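Local coordinates for putative PTS system, cellobiose-specific IIA component (PDB 3L8R), which probably serves as the IIA component of a cellobiose phosphotransferase system, passing a phosphoryl group along during sugar uptake, at residues A[57-60]-A[61-64]. Sequence-based numbering, arbitrary orientation.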
loop_
_atom_site.group_PDB
_atom_site.type_symbol
_atom_site.label_atom_id
_atom_site.label_comp_id
_atom_site.label_asym_id
_atom_site.label_seq_id
_atom_site.Cartn_x
_atom_site.Cartn_y
_atom_site.Cartn_z
ATOM N N GLU A 57 -16.225 5.485 14.176
ATOM C CA GLU A 57 -15.141 6.219 14.808
ATOM C C GLU A 57 -14.402 5.393 15.845
ATOM O O GLU A 57 -13.142 5.445 15.907
ATOM C CB GLU A 57 -15.596 7.530 15.418
ATOM C CG GLU A 57 -14.414 8.247 16.072
ATOM C CD GLU A 57 -14.683 9.690 16.437
ATOM O OE1 GLU A 57 -13.725 10.338 16.918
ATOM O OE2 GLU A 57 -15.823 10.183 16.258
ATOM N N GLN A 58 -15.191 4.645 16.634
ATOM C CA GLN A 58 -14.686 3.722 17.673
ATOM C C GLN A 58 -13.904 2.587 17.061
ATOM O O GLN A 58 -12.819 2.255 17.538
ATOM C CB GLN A 58 -15.834 3.135 18.533
ATOM C CG GLN A 58 -16.323 4.046 19.647
ATOM C CD GLN A 58 -17.725 3.706 20.139
ATOM O OE1 GLN A 58 -18.375 2.773 19.618
ATOM N NE2 GLN A 58 -18.209 4.456 21.166
ATOM N N LYS A 59 -14.459 1.989 16.013
ATOM C CA LYS A 59 -13.791 0.909 15.311
ATOM C C LYS A 59 -12.471 1.356 14.684
ATOM O O LYS A 59 -11.457 0.628 14.750
ATOM C CB LYS A 59 -14.731 0.312 14.272
ATOM C CG LYS A 59 -15.407 -1.039 14.675
ATOM C CD LYS A 59 -15.905 -1.120 16.142
ATOM C CE LYS A 59 -16.648 -2.431 16.375
ATOM N NZ LYS A 59 -15.742 -3.592 16.608
ATOM N N LEU A 60 -12.455 2.561 14.111
ATOM C CA LEU A 60 -11.163 3.158 13.691
ATOM C C LEU A 60 -10.132 3.275 14.803
ATOM O O LEU A 60 -8.954 3.188 14.545
ATOM C CB LEU A 60 -11.322 4.484 12.931
ATOM C CG LEU A 60 -11.984 4.282 11.570
ATOM C CD1 LEU A 60 -12.460 5.575 10.927
ATOM C CD2 LEU A 60 -11.054 3.493 10.615
ATOM N N GLN A 61 -10.558 3.435 16.039
ATOM C CA GLN A 61 -9.606 3.462 17.155
ATOM C C GLN A 61 -9.157 2.049 17.594
ATOM O O GLN A 61 -7.994 1.840 18.005
ATOM C CB GLN A 61 -10.159 4.269 18.352
ATOM C CG GLN A 61 -9.067 4.672 19.325
ATOM C CD GLN A 61 -9.563 5.096 20.724
ATOM O OE1 GLN A 61 -8.745 5.407 21.608
ATOM N NE2 GLN A 61 -10.889 5.110 20.932
ATOM N N GLU A 62 -10.060 1.077 17.535
ATOM C CA GLU A 62 -9.650 -0.285 17.840
ATOM C C GLU A 62 -8.665 -0.769 16.821
ATOM O O GLU A 62 -7.703 -1.432 17.170
ATOM C CB GLU A 62 -10.804 -1.238 17.704
ATOM C CG GLU A 62 -11.625 -1.414 18.863
ATOM C CD GLU A 62 -12.868 -2.131 18.457
ATOM O OE1 GLU A 62 -12.744 -3.261 17.870
ATOM O OE2 GLU A 62 -13.951 -1.550 18.723
ATOM N N ALA A 63 -8.968 -0.501 15.553
ATOM C CA ALA A 63 -8.095 -0.884 14.445
ATOM C C ALA A 63 -6.721 -0.347 14.759
ATOM O O ALA A 63 -5.734 -1.069 14.705
ATOM C CB ALA A 63 -8.611 -0.323 13.093
ATOM N N ASN A 64 -6.669 0.917 15.123
ATOM C CA ASN A 64 -5.429 1.495 15.603
ATOM C C ASN A 64 -4.777 0.746 16.782
ATOM O O ASN A 64 -3.568 0.459 16.729
ATOM C CB ASN A 64 -5.604 2.988 15.916
ATOM C CG ASN A 64 -4.335 3.779 15.644
ATOM O OD1 ASN A 64 -3.932 4.572 16.468
ATOM N ND2 ASN A 64 -3.692 3.548 14.486
#
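K59 and E62, three residues apart on one helix, illustrate how a salt bridge can run along a helix surface. The two chains run alongside each other in the same direction. The ammonium NZ of K59 reaches both carboxylate oxygens of E62, at 3.3 Å from OE1 and 3.4 Å from OE2; both hydrogen bonds are weak, and the attraction is probably largely one of charge. Bends at chi2 (42°) and chi4 (80°) fold the lysine chain back to its partner, and its CD also passes 3.3 Å from OE2 of E62. A long, weak ion pair with E43 gives NZ a second acidic neighbour, on helix 20-49.

The setting is helix 53-82 in the all-helical, three-helix fold of the lactose/cellobiose IIA family, within a predicted coiled coil. On its buried side L60 touches both A44 of helix 20-49 and A110 of helix 91-118, while A63 touches V41.

Backbone bonds, mostly of the i to i+4 kind, hold the turn. A63 N donates to K59 O at 2.8 Å, nearly straight at 170°, and E62 N to Q58 O at 3.0 Å. The bond from N64 N to L60 O is longer, 3.3 Å. Q61 N is gripped more loosely, dividing itself between weak bonds to E57 O, four residues back, and Q58 O, three back. Beside these, CB of A63 rests 3.4 Å from K59 O.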